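Local coordinates for elongin-C (Saccharomyces cerevisiae, PDB 5ZB2), which serves as the adaptor subunit of a cullin-3 E3 ubiquitin ligase that polyubiquitylates RNA polymerase II for proteolysis, and takes part in global genomic repair, at residues B[18-23]-B[32-37]; B[54-59]-B[88-93]. All coordinates share one frame; numbering follows the deposited sequence.

Contact 1 (B[18-23]-B[32-37])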
loop_
_atom_site.group_PDB
_atom_site.type_symbol
_atom_site.label_atom_id
_atom_site.label_comp_id
_atom_site.label_asym_id
_atom_site.label_seq_id
_atom_site.Cartn_x
_atom_site.Cartn_y
_atom_site.Cartn_z
ATOM N N ASP B 18 -16.085 26.637 -49.645
ATOM C CA ASP B 18 -16.030 26.974 -48.228
ATOM C C ASP B 18 -15.500 25.794 -47.416
ATOM O O ASP B 18 -16.221 25.215 -46.603
ATOM C CB ASP B 18 -17.416 27.385 -47.722
ATOM C CG ASP B 18 -17.379 27.958 -46.318
ATOM O OD1 ASP B 18 -16.436 28.718 -46.010
ATOM O OD2 ASP B 18 -18.291 27.648 -45.524
ATOM N N PHE B 19 -14.234 25.444 -47.644
ATOM C CA PHE B 19 -13.586 24.326 -46.972
ATOM C C PHE B 19 -12.215 24.760 -46.466
ATOM O O PHE B 19 -11.758 25.880 -46.713
ATOM C CB PHE B 19 -13.448 23.114 -47.907
ATOM C CG PHE B 19 -14.737 22.372 -48.159
ATOM C CD1 PHE B 19 -15.759 22.360 -47.221
ATOM C CD2 PHE B 19 -14.918 21.670 -49.341
ATOM C CE1 PHE B 19 -16.935 21.673 -47.460
ATOM C CE2 PHE B 19 -16.092 20.981 -49.585
ATOM C CZ PHE B 19 -17.100 20.982 -48.644
ATOM N N VAL B 20 -11.560 23.851 -45.748
ATOM C CA VAL B 20 -10.217 24.064 -45.219
ATOM C C VAL B 20 -9.436 22.769 -45.392
ATOM O O VAL B 20 -9.901 21.699 -44.984
ATOM C CB VAL B 20 -10.244 24.489 -43.738
ATOM C CG1 VAL B 20 -8.827 24.645 -43.195
ATOM C CG2 VAL B 20 -11.027 25.784 -43.572
ATOM N N THR B 21 -8.254 22.864 -45.991
ATOM C CA THR B 21 -7.439 21.686 -46.246
ATOM C C THR B 21 -6.621 21.315 -45.014
ATOM O O THR B 21 -6.311 22.158 -44.167
ATOM C CB THR B 21 -6.503 21.917 -47.435
ATOM O OG1 THR B 21 -5.695 20.752 -47.642
ATOM C CG2 THR B 21 -5.597 23.120 -47.199
ATOM N N LEU B 22 -6.271 20.033 -44.925
ATOM C CA LEU B 22 -5.521 19.511 -43.790
ATOM C C LEU B 22 -4.624 18.381 -44.272
ATOM O O LEU B 22 -5.094 17.458 -44.944
ATOM C CB LEU B 22 -6.465 19.012 -42.690
ATOM C CG LEU B 22 -5.819 18.687 -41.343
ATOM C CD1 LEU B 22 -5.336 19.960 -40.670
ATOM C CD2 LEU B 22 -6.791 17.936 -40.448
ATOM N N VAL B 23 -3.342 18.454 -43.922
ATOM C CA VAL B 23 -2.346 17.496 -44.384
ATOM C C VAL B 23 -1.900 16.632 -43.213
ATOM O O VAL B 23 -1.809 17.092 -42.069
ATOM C CB VAL B 23 -1.139 18.211 -45.028
ATOM C CG1 VAL B 23 -0.121 17.201 -45.546
ATOM C CG2 VAL B 23 -1.605 19.119 -46.151
ATOM N N ILE B 32 -12.015 19.947 -44.525
ATOM C CA ILE B 32 -12.932 20.095 -43.402
ATOM C C ILE B 32 -13.710 21.390 -43.582
ATOM O O ILE B 32 -13.149 22.414 -43.987
ATOM C CB ILE B 32 -12.189 20.096 -42.049
ATOM C CG1 ILE B 32 -11.211 18.924 -41.963
ATOM C CG2 ILE B 32 -13.183 20.033 -40.896
ATOM C CD1 ILE B 32 -9.818 19.237 -42.483
ATOM N N SER B 33 -15.005 21.342 -43.281
ATOM C CA SER B 33 -15.818 22.549 -43.292
ATOM C C SER B 33 -15.212 23.589 -42.360
ATOM O O SER B 33 -14.870 23.286 -41.214
ATOM C CB SER B 33 -17.250 22.226 -42.864
ATOM O OG SER B 33 -18.016 23.409 -42.718
ATOM N N ARG B 34 -15.071 24.819 -42.859
ATOM C CA ARG B 34 -14.498 25.881 -42.041
ATOM C C ARG B 34 -15.247 26.019 -40.722
ATOM O O ARG B 34 -14.645 26.307 -39.681
ATOM C CB ARG B 34 -14.513 27.204 -42.810
ATOM C CG ARG B 34 -13.778 28.335 -42.104
ATOM C CD ARG B 34 -13.767 29.602 -42.944
ATOM N NE ARG B 34 -15.114 30.121 -43.180
ATOM C CZ ARG B 34 -15.746 30.979 -42.383
ATOM N NH1 ARG B 34 -15.164 31.435 -41.280
ATOM N NH2 ARG B 34 -16.969 31.386 -42.692
ATOM N N SER B 35 -16.565 25.809 -40.746
ATOM C CA SER B 35 -17.344 25.861 -39.514
ATOM C C SER B 35 -17.031 24.680 -38.604
ATOM O O SER B 35 -17.160 24.791 -37.380
ATOM C CB SER B 35 -18.835 25.898 -39.839
ATOM O OG SER B 35 -19.609 26.009 -38.659
ATOM N N ALA B 36 -16.623 23.547 -39.179
ATOM C CA ALA B 36 -16.252 22.389 -38.373
ATOM C C ALA B 36 -14.856 22.553 -37.785
ATOM O O ALA B 36 -14.637 22.281 -36.599
ATOM C CB ALA B 36 -16.333 21.115 -39.217
ATOM N N ALA B 37 -13.897 23.001 -38.600
ATOM C CA ALA B 37 -12.544 23.230 -38.109
ATOM C C ALA B 37 -12.482 24.372 -37.104
ATOM O O ALA B 37 -11.528 24.442 -36.322
ATOM C CB ALA B 37 -11.603 23.516 -39.281
#
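The antiparallel β hairpin of the POZ fold pairs Val20 with Ile32 here, just before the second strand gives way to helix 34-37. The two residues form a hydrogen-bonded pair: Ile32 N donates to Val20 O over 2.8 Å at 148°, while the return bond from Val20 N to Ile32 O is equally short but bent and weak. Both side chains project from the same face of the sheet. Ile32 runs on from there to put CD1 against Leu22 CB at 3.4 Å, a tight apolar contact. Val20 has CG1 anti to the backbone N (chi1 178°), which places CG2 beside that nitrogen, 3.8 Å from Arg34 CB. Arg34 then bends at chi3, and its NE meets Asp18 OD1 at the guanidinium edge; this salt bridge is straight (169°) but weak at 3.4 Å. Phe19 CD1 lies 3.9 Å from Ser33 CA, and Ser33 is the N-cap, its OG accepting a weak bond from Ser35 N. Strand 47-49 flanks strand 19-23 on the side away from strand 29-33, and helix 55-71 covers Leu22 through Leu58 and Ile32 through Val62.

Contact 2 (B[54-59]-B[88-93]); sequences DSHILE and TEMSLE
Met90, which reaches across to His56 and Ile57, sits in a turn held at Thr88 O: this carbonyl accepts from Ser91 OG at 3.1 Å and from Ser91 N at 3.2 Å, and the turn leads into helix 91-101, which carries Glu93. Met90 bends at chi3 (62°), which places CE; its side chain and that of His56 meet tip to tip, with Met90 CE 3.4 Å from His56 ND1 and the sulfur at the ring edge. Ile57 slides past Met90 in the opposite direction, its CD1 3.9 Å from Met90 CB. Glu93, with CG anti to the backbone N (chi1 -172°) and the chain extended beyond, crosses Ile57 obliquely and brings CD to 3.6 Å from Ile57 CG1. Beyond Ile57 the Glu93 carboxylate meets that of Asp54, the planes 78° apart and Glu93 OE2 3.7 Å from Asp54 OD2. A weak bond of 3.4 Å runs from His56 NE2 to the same Asp54 OD2, and Glu93 OE1 lies 4.3 Å from His56 NE2 without bonding it. An alanine in place of Glu93 removes the carboxylate, which would probably open a gap beside Ile57 CG1 and leave His56 near one acid, Asp54, instead of two. His56 ND1, buried beside the methionine methyl, has no partner in the model. The two nearby acids may favour a positive imidazole, but the partnerless ND1 argues the other way, and the charge stays open.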
loop_
_atom_site.group_PDB
_atom_site.type_symbol
_atom_site.label_atom_id
_atom_site.label_comp_id
_atom_site.label_asym_id
_atom_site.label_seq_id
_atom_site.Cartn_x
_atom_site.Cartn_y
_atom_site.Cartn_z
ATOM N N ASP B 54 -0.467 9.943 -38.062
ATOM C CA ASP B 54 -0.719 9.083 -39.205
ATOM C C ASP B 54 -2.054 9.429 -39.863
ATOM O O ASP B 54 -2.848 10.228 -39.357
ATOM C CB ASP B 54 -0.703 7.616 -38.780
ATOM C CG ASP B 54 0.620 7.201 -38.165
ATOM O OD1 ASP B 54 1.661 7.770 -38.554
ATOM O OD2 ASP B 54 0.617 6.308 -37.292
ATOM N N SER B 55 -2.299 8.797 -41.011
ATOM C CA SER B 55 -3.493 9.099 -41.793
ATOM C C SER B 55 -4.758 8.643 -41.078
ATOM O O SER B 55 -5.785 9.331 -41.124
ATOM C CB SER B 55 -3.384 8.440 -43.169
ATOM O OG SER B 55 -2.226 8.890 -43.852
ATOM N N HIS B 56 -4.708 7.487 -40.414
ATOM C CA HIS B 56 -5.891 6.975 -39.731
ATOM C C HIS B 56 -6.293 7.860 -38.558
ATOM O O HIS B 56 -7.474 7.902 -38.193
ATOM C CB HIS B 56 -5.640 5.543 -39.257
ATOM C CG HIS B 56 -4.498 5.411 -38.299
ATOM N ND1 HIS B 56 -4.675 5.356 -36.933
ATOM C CD2 HIS B 56 -3.164 5.322 -38.508
ATOM C CE1 HIS B 56 -3.499 5.238 -36.342
ATOM N NE2 HIS B 56 -2.565 5.216 -37.276
ATOM N N ILE B 57 -5.338 8.575 -37.959
ATOM C CA ILE B 57 -5.658 9.441 -36.828
ATOM C C ILE B 57 -6.418 10.674 -37.301
ATOM O O ILE B 57 -7.492 10.996 -36.779
ATOM C CB ILE B 57 -4.373 9.825 -36.069
ATOM C CG1 ILE B 57 -3.679 8.577 -35.512
ATOM C CG2 ILE B 57 -4.675 10.816 -34.949
ATOM C CD1 ILE B 57 -4.502 7.782 -34.504
ATOM N N LEU B 58 -5.875 11.383 -38.293
ATOM C CA LEU B 58 -6.525 12.597 -38.776
ATOM C C LEU B 58 -7.913 12.300 -39.323
ATOM O O LEU B 58 -8.859 13.061 -39.083
ATOM C CB LEU B 58 -5.666 13.268 -39.846
ATOM C CG LEU B 58 -4.502 14.111 -39.326
ATOM C CD1 LEU B 58 -3.389 13.232 -38.784
ATOM C CD2 LEU B 58 -3.978 15.030 -40.416
ATOM N N GLU B 59 -8.059 11.198 -40.062
ATOM C CA GLU B 59 -9.374 10.818 -40.563
ATOM C C GLU B 59 -10.383 10.697 -39.430
ATOM O O GLU B 59 -11.567 11.003 -39.617
ATOM C CB GLU B 59 -9.280 9.503 -41.340
ATOM C CG GLU B 59 -10.619 8.989 -41.852
ATOM C CD GLU B 59 -10.468 7.960 -42.958
ATOM O OE1 GLU B 59 -10.585 8.340 -44.143
ATOM O OE2 GLU B 59 -10.227 6.776 -42.644
ATOM N N THR B 88 -9.924 0.878 -30.142
ATOM C CA THR B 88 -9.004 0.674 -29.026
ATOM C C THR B 88 -7.554 0.838 -29.466
ATOM O O THR B 88 -6.745 1.447 -28.756
ATOM C CB THR B 88 -9.225 -0.713 -28.418
ATOM O OG1 THR B 88 -10.568 -0.812 -27.927
ATOM C CG2 THR B 88 -8.249 -0.975 -27.274
ATOM N N GLU B 89 -7.209 0.305 -30.638
ATOM C CA GLU B 89 -5.829 0.301 -31.116
ATOM C C GLU B 89 -5.278 1.695 -31.409
ATOM O O GLU B 89 -4.098 1.807 -31.759
ATOM C CB GLU B 89 -5.719 -0.558 -32.377
ATOM C CG GLU B 89 -6.627 -0.108 -33.512
ATOM C CD GLU B 89 -7.791 -1.054 -33.741
ATOM O OE1 GLU B 89 -7.811 -1.724 -34.795
ATOM O OE2 GLU B 89 -8.680 -1.131 -32.868
ATOM N N MET B 90 -6.080 2.755 -31.287
ATOM C CA MET B 90 -5.601 4.113 -31.526
ATOM C C MET B 90 -6.061 5.079 -30.438
ATOM O O MET B 90 -6.077 6.295 -30.662
ATOM C CB MET B 90 -6.066 4.610 -32.897
ATOM C CG MET B 90 -7.572 4.801 -33.008
ATOM S SD MET B 90 -8.097 5.411 -34.625
ATOM C CE MET B 90 -7.558 4.080 -35.697
ATOM N N SER B 91 -6.431 4.566 -29.263
ATOM C CA SER B 91 -6.961 5.432 -28.214
ATOM C C SER B 91 -5.887 6.365 -27.664
ATOM O O SER B 91 -6.149 7.551 -27.433
ATOM C CB SER B 91 -7.572 4.590 -27.094
ATOM O OG SER B 91 -6.652 3.629 -26.610
ATOM N N LEU B 92 -4.672 5.856 -27.451
ATOM C CA LEU B 92 -3.607 6.697 -26.911
ATOM C C LEU B 92 -3.218 7.790 -27.899
ATOM O O LEU B 92 -3.247 8.981 -27.570
ATOM C CB LEU B 92 -2.389 5.845 -26.545
ATOM C CG LEU B 92 -2.463 5.050 -25.238
ATOM C CD1 LEU B 92 -1.200 4.220 -25.052
ATOM C CD2 LEU B 92 -2.672 5.961 -24.035
ATOM N N GLU B 93 -2.850 7.403 -29.123
ATOM C CA GLU B 93 -2.412 8.391 -30.104
ATOM C C GLU B 93 -3.515 9.401 -30.397
ATOM O O GLU B 93 -3.242 10.594 -30.577
ATOM C CB GLU B 93 -1.962 7.696 -31.388
ATOM C CG GLU B 93 -1.306 8.631 -32.393
ATOM C CD GLU B 93 -0.700 7.896 -33.573
ATOM O OE1 GLU B 93 -0.752 6.647 -33.592
ATOM O OE2 GLU B 93 -0.167 8.567 -34.483
#

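In the fold
The two contacts come in series along the chain, contact 1 closing before contact 2 opens, and lie on opposite sides of the chain's centre with their own centres about 19 Å apart. Helix 55-71 joins them. Contact 2 uses its N-terminal end; the same helix packs on the hairpin of contact 1 from Leu58 onward, through Val62. They meet directly at Leu58, whose CD2 lies 3.4 Å from Val23 O and 4.0 Å from Leu22 CD2. Contact 1 thus belongs to the sheet side of the fold, while contact 2 joins the start of helix 55-71 to that of the C-terminal helix 91-101, where Ser91 and Leu92 pack on residues of two RAD7 chains, as suits an adaptor.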